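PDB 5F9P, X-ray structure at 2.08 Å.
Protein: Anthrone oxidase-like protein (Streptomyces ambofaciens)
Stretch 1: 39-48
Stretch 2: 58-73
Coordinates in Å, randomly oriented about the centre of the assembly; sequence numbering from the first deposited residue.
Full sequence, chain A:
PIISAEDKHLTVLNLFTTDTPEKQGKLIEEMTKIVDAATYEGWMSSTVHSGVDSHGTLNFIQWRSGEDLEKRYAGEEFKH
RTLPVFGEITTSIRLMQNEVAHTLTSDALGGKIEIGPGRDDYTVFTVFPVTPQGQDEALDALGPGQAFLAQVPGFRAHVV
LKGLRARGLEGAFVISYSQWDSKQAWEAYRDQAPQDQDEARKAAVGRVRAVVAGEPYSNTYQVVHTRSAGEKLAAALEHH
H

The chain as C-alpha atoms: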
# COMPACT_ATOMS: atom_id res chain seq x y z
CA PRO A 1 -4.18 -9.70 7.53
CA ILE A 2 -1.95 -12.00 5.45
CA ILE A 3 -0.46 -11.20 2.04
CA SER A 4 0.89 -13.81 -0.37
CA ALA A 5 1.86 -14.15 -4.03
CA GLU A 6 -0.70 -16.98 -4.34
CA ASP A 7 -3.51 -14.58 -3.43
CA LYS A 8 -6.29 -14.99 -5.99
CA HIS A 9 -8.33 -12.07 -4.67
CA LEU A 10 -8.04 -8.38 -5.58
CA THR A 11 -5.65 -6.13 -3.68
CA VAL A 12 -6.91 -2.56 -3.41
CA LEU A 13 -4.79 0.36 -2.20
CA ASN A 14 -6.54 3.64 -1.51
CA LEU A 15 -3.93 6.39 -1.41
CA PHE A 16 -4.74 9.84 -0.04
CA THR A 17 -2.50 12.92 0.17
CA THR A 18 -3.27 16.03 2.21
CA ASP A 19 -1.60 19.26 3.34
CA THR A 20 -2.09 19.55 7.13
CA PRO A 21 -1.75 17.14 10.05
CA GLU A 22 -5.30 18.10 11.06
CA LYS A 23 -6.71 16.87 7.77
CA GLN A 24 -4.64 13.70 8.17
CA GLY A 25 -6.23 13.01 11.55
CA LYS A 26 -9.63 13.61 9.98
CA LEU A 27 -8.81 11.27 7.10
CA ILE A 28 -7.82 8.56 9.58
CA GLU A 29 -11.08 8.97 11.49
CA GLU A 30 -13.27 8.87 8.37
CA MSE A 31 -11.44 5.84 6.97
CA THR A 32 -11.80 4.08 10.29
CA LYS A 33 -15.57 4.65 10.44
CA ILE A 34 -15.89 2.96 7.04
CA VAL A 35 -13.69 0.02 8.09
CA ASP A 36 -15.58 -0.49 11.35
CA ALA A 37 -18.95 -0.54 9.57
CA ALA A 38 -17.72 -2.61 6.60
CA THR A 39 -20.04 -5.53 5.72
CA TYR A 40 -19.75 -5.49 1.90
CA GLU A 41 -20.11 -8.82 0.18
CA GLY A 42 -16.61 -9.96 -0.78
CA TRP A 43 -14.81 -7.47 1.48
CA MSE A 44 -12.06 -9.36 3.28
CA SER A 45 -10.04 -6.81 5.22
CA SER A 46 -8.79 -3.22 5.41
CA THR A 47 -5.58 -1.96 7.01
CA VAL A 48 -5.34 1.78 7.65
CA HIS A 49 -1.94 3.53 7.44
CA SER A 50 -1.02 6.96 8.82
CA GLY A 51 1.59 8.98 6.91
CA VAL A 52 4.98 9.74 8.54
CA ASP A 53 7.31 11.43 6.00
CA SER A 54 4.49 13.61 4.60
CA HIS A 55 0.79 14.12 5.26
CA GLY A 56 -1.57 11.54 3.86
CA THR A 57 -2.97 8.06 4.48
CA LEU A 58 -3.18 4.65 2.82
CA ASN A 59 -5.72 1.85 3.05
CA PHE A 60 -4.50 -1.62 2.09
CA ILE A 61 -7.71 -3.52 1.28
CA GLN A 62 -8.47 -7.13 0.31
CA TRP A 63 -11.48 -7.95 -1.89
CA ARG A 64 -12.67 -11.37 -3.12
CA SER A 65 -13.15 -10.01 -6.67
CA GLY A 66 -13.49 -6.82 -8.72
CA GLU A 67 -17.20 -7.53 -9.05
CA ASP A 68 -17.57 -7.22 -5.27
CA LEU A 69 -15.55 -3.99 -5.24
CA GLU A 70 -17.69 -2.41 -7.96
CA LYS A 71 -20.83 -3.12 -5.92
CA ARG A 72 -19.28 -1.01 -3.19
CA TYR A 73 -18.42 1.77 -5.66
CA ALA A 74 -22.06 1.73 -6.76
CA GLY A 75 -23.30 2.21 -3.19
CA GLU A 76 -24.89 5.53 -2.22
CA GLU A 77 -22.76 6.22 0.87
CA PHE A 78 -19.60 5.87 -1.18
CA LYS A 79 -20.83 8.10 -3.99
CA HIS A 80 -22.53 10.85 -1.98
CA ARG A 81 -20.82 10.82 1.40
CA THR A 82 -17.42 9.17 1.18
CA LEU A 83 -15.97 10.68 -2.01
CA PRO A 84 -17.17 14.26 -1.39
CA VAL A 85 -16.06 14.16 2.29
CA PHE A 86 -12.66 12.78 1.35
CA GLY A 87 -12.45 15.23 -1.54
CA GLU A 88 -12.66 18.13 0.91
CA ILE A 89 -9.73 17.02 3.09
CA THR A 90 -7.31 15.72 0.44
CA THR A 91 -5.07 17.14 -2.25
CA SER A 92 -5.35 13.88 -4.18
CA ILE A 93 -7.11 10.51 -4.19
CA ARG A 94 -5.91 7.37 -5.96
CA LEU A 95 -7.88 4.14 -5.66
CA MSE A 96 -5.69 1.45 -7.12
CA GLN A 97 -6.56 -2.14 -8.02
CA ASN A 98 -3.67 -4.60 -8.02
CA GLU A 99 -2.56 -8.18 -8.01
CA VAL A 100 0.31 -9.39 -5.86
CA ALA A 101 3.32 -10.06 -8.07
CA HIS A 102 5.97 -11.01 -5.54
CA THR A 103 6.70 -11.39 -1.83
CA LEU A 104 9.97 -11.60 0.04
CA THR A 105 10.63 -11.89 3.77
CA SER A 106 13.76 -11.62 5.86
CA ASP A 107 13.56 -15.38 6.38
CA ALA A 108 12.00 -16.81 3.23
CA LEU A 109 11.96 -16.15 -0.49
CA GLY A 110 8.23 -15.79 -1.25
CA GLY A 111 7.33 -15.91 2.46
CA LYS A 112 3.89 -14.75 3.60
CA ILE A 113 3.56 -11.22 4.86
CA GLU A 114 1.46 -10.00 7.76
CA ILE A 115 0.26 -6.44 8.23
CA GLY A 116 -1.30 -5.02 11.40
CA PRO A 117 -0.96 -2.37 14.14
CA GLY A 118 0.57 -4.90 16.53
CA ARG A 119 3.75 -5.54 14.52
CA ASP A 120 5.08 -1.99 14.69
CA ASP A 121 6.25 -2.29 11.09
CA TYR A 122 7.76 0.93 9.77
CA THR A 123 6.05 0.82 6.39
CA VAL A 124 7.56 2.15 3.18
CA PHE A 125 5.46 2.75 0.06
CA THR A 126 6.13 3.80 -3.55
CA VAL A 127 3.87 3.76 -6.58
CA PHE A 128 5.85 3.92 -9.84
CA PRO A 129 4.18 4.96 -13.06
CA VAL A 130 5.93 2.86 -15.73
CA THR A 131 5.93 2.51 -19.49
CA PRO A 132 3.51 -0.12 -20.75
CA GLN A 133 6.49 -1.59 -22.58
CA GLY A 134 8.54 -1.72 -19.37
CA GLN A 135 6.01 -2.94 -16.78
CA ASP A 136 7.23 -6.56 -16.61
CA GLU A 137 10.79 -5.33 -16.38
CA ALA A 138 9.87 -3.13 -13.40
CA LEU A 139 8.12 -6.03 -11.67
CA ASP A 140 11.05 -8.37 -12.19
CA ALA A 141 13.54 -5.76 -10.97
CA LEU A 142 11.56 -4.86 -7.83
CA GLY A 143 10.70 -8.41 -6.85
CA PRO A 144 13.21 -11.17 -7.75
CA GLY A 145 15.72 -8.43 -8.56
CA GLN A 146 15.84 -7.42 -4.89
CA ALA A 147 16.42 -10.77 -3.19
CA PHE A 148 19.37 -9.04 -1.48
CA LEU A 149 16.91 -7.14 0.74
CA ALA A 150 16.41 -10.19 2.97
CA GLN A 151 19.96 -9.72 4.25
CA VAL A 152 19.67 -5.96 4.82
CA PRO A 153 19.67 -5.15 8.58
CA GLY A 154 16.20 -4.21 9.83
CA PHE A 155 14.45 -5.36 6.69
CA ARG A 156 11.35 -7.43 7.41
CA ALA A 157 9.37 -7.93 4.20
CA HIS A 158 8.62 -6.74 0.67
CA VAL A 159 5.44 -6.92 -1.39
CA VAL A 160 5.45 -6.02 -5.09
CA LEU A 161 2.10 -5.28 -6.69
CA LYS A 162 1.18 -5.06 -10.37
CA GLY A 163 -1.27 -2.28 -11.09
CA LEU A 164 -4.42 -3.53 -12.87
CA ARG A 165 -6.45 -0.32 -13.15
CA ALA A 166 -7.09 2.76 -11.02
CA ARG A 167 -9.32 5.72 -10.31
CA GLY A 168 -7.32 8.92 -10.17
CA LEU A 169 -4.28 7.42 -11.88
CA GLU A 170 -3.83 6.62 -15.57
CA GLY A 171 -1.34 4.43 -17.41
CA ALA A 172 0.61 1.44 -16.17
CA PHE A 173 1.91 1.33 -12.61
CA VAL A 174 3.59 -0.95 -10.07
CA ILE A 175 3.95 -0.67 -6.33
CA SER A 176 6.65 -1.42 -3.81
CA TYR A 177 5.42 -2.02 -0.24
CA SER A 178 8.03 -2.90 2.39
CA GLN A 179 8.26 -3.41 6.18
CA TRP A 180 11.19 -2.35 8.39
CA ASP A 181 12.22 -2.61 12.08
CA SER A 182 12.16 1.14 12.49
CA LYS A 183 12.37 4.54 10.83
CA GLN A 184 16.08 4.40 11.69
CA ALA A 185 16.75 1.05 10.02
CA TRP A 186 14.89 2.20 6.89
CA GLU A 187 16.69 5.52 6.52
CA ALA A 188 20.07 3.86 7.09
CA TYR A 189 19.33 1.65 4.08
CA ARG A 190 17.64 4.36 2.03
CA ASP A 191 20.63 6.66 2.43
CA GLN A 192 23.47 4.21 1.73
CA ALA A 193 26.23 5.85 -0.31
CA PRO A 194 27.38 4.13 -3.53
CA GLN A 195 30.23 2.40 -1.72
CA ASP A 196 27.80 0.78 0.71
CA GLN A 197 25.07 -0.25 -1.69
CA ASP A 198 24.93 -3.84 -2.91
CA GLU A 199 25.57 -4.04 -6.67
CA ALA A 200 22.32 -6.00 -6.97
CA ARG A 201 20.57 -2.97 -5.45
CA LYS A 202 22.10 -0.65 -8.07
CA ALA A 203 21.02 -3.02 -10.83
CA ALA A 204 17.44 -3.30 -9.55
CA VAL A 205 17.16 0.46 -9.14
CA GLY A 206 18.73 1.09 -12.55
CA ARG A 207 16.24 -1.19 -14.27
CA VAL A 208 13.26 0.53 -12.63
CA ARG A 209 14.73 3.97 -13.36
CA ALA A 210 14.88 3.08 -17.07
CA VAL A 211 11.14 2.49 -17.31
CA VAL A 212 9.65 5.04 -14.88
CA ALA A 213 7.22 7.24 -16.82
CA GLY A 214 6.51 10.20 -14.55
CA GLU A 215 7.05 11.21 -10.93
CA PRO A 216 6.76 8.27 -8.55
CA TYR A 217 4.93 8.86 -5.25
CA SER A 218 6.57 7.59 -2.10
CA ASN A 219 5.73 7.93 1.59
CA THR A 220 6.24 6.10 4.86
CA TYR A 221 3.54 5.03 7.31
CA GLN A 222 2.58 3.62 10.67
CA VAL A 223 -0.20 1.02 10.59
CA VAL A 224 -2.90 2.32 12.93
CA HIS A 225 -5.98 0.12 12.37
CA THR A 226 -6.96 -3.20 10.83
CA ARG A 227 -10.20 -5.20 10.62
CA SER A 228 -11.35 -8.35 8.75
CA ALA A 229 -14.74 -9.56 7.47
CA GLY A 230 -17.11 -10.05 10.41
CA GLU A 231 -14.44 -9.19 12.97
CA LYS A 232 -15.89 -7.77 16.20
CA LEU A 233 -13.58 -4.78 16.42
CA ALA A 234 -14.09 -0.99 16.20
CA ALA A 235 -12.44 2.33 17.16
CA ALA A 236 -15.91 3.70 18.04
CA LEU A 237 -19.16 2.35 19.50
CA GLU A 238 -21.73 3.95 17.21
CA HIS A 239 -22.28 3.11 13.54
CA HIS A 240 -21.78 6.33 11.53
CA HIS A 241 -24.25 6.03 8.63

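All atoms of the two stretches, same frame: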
# COMPACT_ATOMS: atom_id res chain seq x y z
N THR A 39 -19.39 -4.22 5.86
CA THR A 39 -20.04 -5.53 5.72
C THR A 39 -20.27 -5.91 4.24
O THR A 39 -21.04 -6.82 3.94
CB THR A 39 -21.40 -5.57 6.47
OG1 THR A 39 -22.28 -4.59 5.92
CG2 THR A 39 -21.22 -5.27 7.94
N TYR A 40 -19.60 -5.22 3.32
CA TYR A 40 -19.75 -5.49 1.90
C TYR A 40 -19.51 -6.94 1.56
O TYR A 40 -18.54 -7.54 2.03
CB TYR A 40 -18.77 -4.66 1.07
CG TYR A 40 -18.69 -3.22 1.49
CD1 TYR A 40 -19.66 -2.30 1.11
CD2 TYR A 40 -17.63 -2.77 2.26
CE1 TYR A 40 -19.59 -0.99 1.49
CE2 TYR A 40 -17.53 -1.46 2.64
CZ TYR A 40 -18.51 -0.57 2.26
OH TYR A 40 -18.42 0.74 2.65
N GLU A 41 -20.36 -7.49 0.70
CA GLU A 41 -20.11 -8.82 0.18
C GLU A 41 -18.74 -8.83 -0.49
O GLU A 41 -18.43 -7.93 -1.28
CB GLU A 41 -21.20 -9.24 -0.81
CG GLU A 41 -21.07 -10.68 -1.31
CD GLU A 41 -22.19 -11.08 -2.27
OE1 GLU A 41 -22.88 -10.18 -2.82
OE2 GLU A 41 -22.39 -12.30 -2.48
N GLY A 42 -17.91 -9.82 -0.17
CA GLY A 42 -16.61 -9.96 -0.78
C GLY A 42 -15.49 -9.18 -0.10
O GLY A 42 -14.31 -9.43 -0.36
N TRP A 43 -15.84 -8.24 0.77
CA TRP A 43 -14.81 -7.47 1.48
C TRP A 43 -14.11 -8.36 2.50
O TRP A 43 -14.76 -9.00 3.33
CB TRP A 43 -15.43 -6.25 2.19
CG TRP A 43 -14.43 -5.54 3.08
CD1 TRP A 43 -13.40 -4.75 2.69
CD2 TRP A 43 -14.37 -5.61 4.51
NE1 TRP A 43 -12.71 -4.29 3.79
CE2 TRP A 43 -13.29 -4.81 4.92
CE3 TRP A 43 -15.14 -6.25 5.49
CZ2 TRP A 43 -12.94 -4.64 6.27
CZ3 TRP A 43 -14.80 -6.08 6.82
CH2 TRP A 43 -13.71 -5.29 7.20
N MSE A 44 -12.79 -8.43 2.43
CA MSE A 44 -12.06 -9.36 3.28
C MSE A 44 -11.34 -8.68 4.44
O MSE A 44 -11.31 -9.20 5.57
CB MSE A 44 -11.07 -10.17 2.44
CG MSE A 44 -11.73 -10.98 1.34
SE MSE A 44 -10.41 -11.65 0.08
N SER A 45 -10.75 -7.52 4.17
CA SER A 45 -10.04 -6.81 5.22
C SER A 45 -9.60 -5.44 4.73
O SER A 45 -9.51 -5.21 3.51
CB SER A 45 -8.80 -7.60 5.68
OG SER A 45 -7.73 -7.46 4.75
N SER A 46 -9.36 -4.54 5.68
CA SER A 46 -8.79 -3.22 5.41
C SER A 46 -7.75 -2.95 6.49
O SER A 46 -7.95 -3.32 7.66
CB SER A 46 -9.86 -2.13 5.50
OG SER A 46 -10.89 -2.32 4.54
N THR A 47 -6.65 -2.32 6.09
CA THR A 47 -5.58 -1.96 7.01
C THR A 47 -5.20 -0.51 6.79
O THR A 47 -4.67 -0.16 5.73
CB THR A 47 -4.36 -2.87 6.84
OG1 THR A 47 -4.72 -4.21 7.19
CG2 THR A 47 -3.21 -2.41 7.75
N VAL A 48 -5.48 0.33 7.78
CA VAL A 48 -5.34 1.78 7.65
C VAL A 48 -3.93 2.23 8.05
O VAL A 48 -3.43 1.85 9.11
CB VAL A 48 -6.40 2.52 8.54
CG1 VAL A 48 -6.24 4.03 8.45
CG2 VAL A 48 -7.81 2.13 8.12
N LEU A 58 -3.11 5.76 3.77
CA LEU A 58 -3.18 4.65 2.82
C LEU A 58 -4.01 3.54 3.43
O LEU A 58 -3.79 3.16 4.58
CB LEU A 58 -1.77 4.13 2.49
CG LEU A 58 -1.68 2.85 1.66
CD1 LEU A 58 -2.15 3.08 0.24
CD2 LEU A 58 -0.25 2.29 1.66
N ASN A 59 -4.99 3.05 2.67
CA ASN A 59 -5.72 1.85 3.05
C ASN A 59 -5.32 0.68 2.16
O ASN A 59 -5.42 0.75 0.93
CB ASN A 59 -7.24 2.09 2.95
CG ASN A 59 -8.01 1.34 4.01
OD1 ASN A 59 -7.51 0.37 4.57
ND2 ASN A 59 -9.24 1.79 4.30
N PHE A 60 -4.84 -0.39 2.79
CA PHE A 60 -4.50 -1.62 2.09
C PHE A 60 -5.66 -2.59 2.29
O PHE A 60 -5.88 -3.07 3.41
CB PHE A 60 -3.22 -2.19 2.69
CG PHE A 60 -2.58 -3.31 1.89
CD1 PHE A 60 -3.21 -4.54 1.76
CD2 PHE A 60 -1.33 -3.14 1.32
CE1 PHE A 60 -2.61 -5.58 1.06
CE2 PHE A 60 -0.71 -4.17 0.61
CZ PHE A 60 -1.35 -5.39 0.48
N ILE A 61 -6.41 -2.85 1.21
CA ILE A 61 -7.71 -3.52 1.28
C ILE A 61 -7.76 -4.80 0.45
O ILE A 61 -7.31 -4.82 -0.71
CB ILE A 61 -8.84 -2.59 0.81
CG1 ILE A 61 -8.78 -1.26 1.56
CG2 ILE A 61 -10.22 -3.27 0.96
CD1 ILE A 61 -9.80 -0.22 1.09
N GLN A 62 -8.31 -5.87 1.03
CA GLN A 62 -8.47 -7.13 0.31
C GLN A 62 -9.93 -7.39 -0.07
O GLN A 62 -10.83 -7.28 0.77
CB GLN A 62 -7.92 -8.28 1.16
CG GLN A 62 -6.43 -8.14 1.41
CD GLN A 62 -5.89 -9.20 2.33
OE1 GLN A 62 -6.51 -9.54 3.34
NE2 GLN A 62 -4.73 -9.75 1.97
N TRP A 63 -10.15 -7.73 -1.33
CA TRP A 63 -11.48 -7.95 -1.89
C TRP A 63 -11.50 -9.30 -2.62
O TRP A 63 -10.54 -9.64 -3.31
CB TRP A 63 -11.85 -6.85 -2.90
CG TRP A 63 -12.33 -5.56 -2.30
CD1 TRP A 63 -11.58 -4.44 -2.05
CD2 TRP A 63 -13.67 -5.24 -1.89
NE1 TRP A 63 -12.37 -3.46 -1.50
CE2 TRP A 63 -13.66 -3.92 -1.40
CE3 TRP A 63 -14.88 -5.95 -1.90
CZ2 TRP A 63 -14.80 -3.29 -0.91
CZ3 TRP A 63 -16.02 -5.32 -1.41
CH2 TRP A 63 -15.97 -4.00 -0.92
N ARG A 64 -12.57 -10.07 -2.46
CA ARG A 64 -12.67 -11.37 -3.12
C ARG A 64 -12.53 -11.22 -4.64
O ARG A 64 -11.80 -11.98 -5.27
CB ARG A 64 -13.99 -12.05 -2.75
CG ARG A 64 -14.16 -13.43 -3.34
CD ARG A 64 -15.50 -14.03 -2.96
NE ARG A 64 -16.61 -13.12 -3.24
CZ ARG A 64 -17.88 -13.36 -2.89
NH1 ARG A 64 -18.19 -14.48 -2.25
NH2 ARG A 64 -18.82 -12.48 -3.18
N SER A 65 -13.19 -10.23 -5.22
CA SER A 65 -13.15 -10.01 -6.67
C SER A 65 -13.51 -8.57 -7.03
O SER A 65 -14.09 -7.85 -6.22
CB SER A 65 -14.14 -10.95 -7.37
OG SER A 65 -15.47 -10.56 -7.05
N GLY A 66 -13.17 -8.16 -8.26
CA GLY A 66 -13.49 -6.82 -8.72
C GLY A 66 -14.99 -6.56 -8.74
O GLY A 66 -15.45 -5.43 -8.52
N GLU A 67 -15.75 -7.61 -9.01
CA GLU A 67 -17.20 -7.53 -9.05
C GLU A 67 -17.75 -7.08 -7.69
O GLU A 67 -18.62 -6.21 -7.61
CB GLU A 67 -17.77 -8.89 -9.48
CG GLU A 67 -19.19 -8.86 -9.98
CD GLU A 67 -19.65 -10.23 -10.48
OE1 GLU A 67 -18.78 -11.03 -10.91
OE2 GLU A 67 -20.87 -10.52 -10.44
N ASP A 68 -17.20 -7.64 -6.62
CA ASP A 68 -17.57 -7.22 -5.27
C ASP A 68 -17.20 -5.76 -5.01
O ASP A 68 -17.99 -5.00 -4.47
CB ASP A 68 -16.91 -8.12 -4.23
CG ASP A 68 -17.32 -9.57 -4.37
OD1 ASP A 68 -18.52 -9.84 -4.53
OD2 ASP A 68 -16.43 -10.45 -4.33
N LEU A 69 -15.99 -5.38 -5.40
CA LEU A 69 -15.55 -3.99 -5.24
C LEU A 69 -16.46 -2.99 -5.95
O LEU A 69 -16.77 -1.92 -5.41
CB LEU A 69 -14.13 -3.82 -5.78
CG LEU A 69 -13.62 -2.38 -5.79
CD1 LEU A 69 -13.46 -1.89 -4.36
CD2 LEU A 69 -12.30 -2.26 -6.58
N GLU A 70 -16.86 -3.32 -7.17
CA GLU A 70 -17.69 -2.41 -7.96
C GLU A 70 -19.05 -2.18 -7.30
O GLU A 70 -19.60 -1.09 -7.37
CB GLU A 70 -17.85 -2.94 -9.39
CG GLU A 70 -16.58 -2.85 -10.22
CD GLU A 70 -16.04 -1.42 -10.31
OE1 GLU A 70 -16.82 -0.48 -10.08
OE2 GLU A 70 -14.82 -1.25 -10.60
N LYS A 71 -19.58 -3.22 -6.67
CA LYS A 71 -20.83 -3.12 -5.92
C LYS A 71 -20.68 -2.07 -4.83
O LYS A 71 -21.59 -1.28 -4.59
CB LYS A 71 -21.20 -4.47 -5.30
CG LYS A 71 -22.68 -4.68 -5.02
CD LYS A 71 -22.99 -6.18 -4.98
CE LYS A 71 -22.63 -6.86 -6.30
NZ LYS A 71 -22.45 -8.34 -6.19
N ARG A 72 -19.53 -2.05 -4.17
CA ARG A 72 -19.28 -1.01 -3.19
C ARG A 72 -19.23 0.39 -3.82
O ARG A 72 -19.80 1.35 -3.29
CB ARG A 72 -17.99 -1.28 -2.42
CG ARG A 72 -17.45 -0.03 -1.77
CD ARG A 72 -16.35 -0.37 -0.82
NE ARG A 72 -15.63 0.80 -0.37
CZ ARG A 72 -16.20 1.85 0.21
NH1 ARG A 72 -17.52 1.88 0.37
NH2 ARG A 72 -15.45 2.87 0.60
N TYR A 73 -18.54 0.49 -4.96
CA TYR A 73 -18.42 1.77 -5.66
C TYR A 73 -19.79 2.27 -6.11
O TYR A 73 -19.99 3.47 -6.28
CB TYR A 73 -17.53 1.63 -6.89
CG TYR A 73 -16.04 1.57 -6.62
CD1 TYR A 73 -15.50 1.96 -5.40
CD2 TYR A 73 -15.16 1.12 -7.61
CE1 TYR A 73 -14.13 1.90 -5.16
CE2 TYR A 73 -13.80 1.06 -7.39
CZ TYR A 73 -13.29 1.46 -6.17
OH TYR A 73 -11.92 1.39 -5.96
O HOH W 1 -19.57 -6.13 -2.50
O HOH W 2 -5.88 -5.30 4.93

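Stretch 1 enters the contact through a type II beta turn, Tyr 40 to Trp 43, and then runs as a strand antiparallel to strand 58-63, while the helix that follows in stretch 2 packs against the turn. Tyr 40 points toward stretch 2 and bridges its two elements: its CB rests 3.5 Å from Trp 63 CH2, and Arg 72 CD lies over one face of its ring, 3.8 Å from the centroid. Although Tyr 40 OH comes within 2.7 Å of Arg 72 NH1, the angle is too poor for a hydrogen bond.

Glu 41 is exposed, and its extended side chain reaches two basic residues in long salt bridges, with 3.6 Å from Glu 41 OE2 to Arg 64 NH2 and 3.9 Å from Glu 41 OE1 to Lys 71 NZ. Its backbone is tied to the helix by water 1, which donates to both Glu 41 O (2.5 Å) and Asp 68 O (2.8 Å).

Gly 42 fills a position where a CB would be jammed against the preceding carbonyl and would also clash with Asp 68 CG. The bare CA instead lies over one face of the Arg 64 guanidinium, which is held in place by a salt bridge to Asp 68 (Arg 64 NE to Asp 68 OD2, 2.9 Å). Gly 42 O accepts from Arg 64 N at 2.8 Å, beginning the backbone pairing.

Trp 43 pairs with Trp 63 without backbone hydrogen bonds, and their side chains share a face of the sheet. The edge of Trp 43 meets the face of Trp 63, with planes at 70°, and Trp 43 CB sits 4.0 Å from the centroid of the six-membered ring of Trp 63. Within its own strand, Trp 43 NE1 donates to Ser 46 OG (2.8 Å).

A beta bulge then shifts the register by one. Gln 62 O accepts from both Met 44 N (2.8 Å) and, weakly, Ser 45 N (3.4 Å). Beyond the bulge, Gln 62 N donates to Ser 45 O (2.8 Å), and Ser 45 OG donates to Gln 62 OE1 (2.8 Å).

Ser 46 lies opposite Ile 61, its CA 3.5 Å from Phe 60 O. Thr 47 and Phe 60 form the next hydrogen-bonded pair, with Thr 47 N to Phe 60 O at 2.9 Å and Phe 60 N to Thr 47 O at 3.0 Å. Val 48, paired with Asn 59, closes the contact.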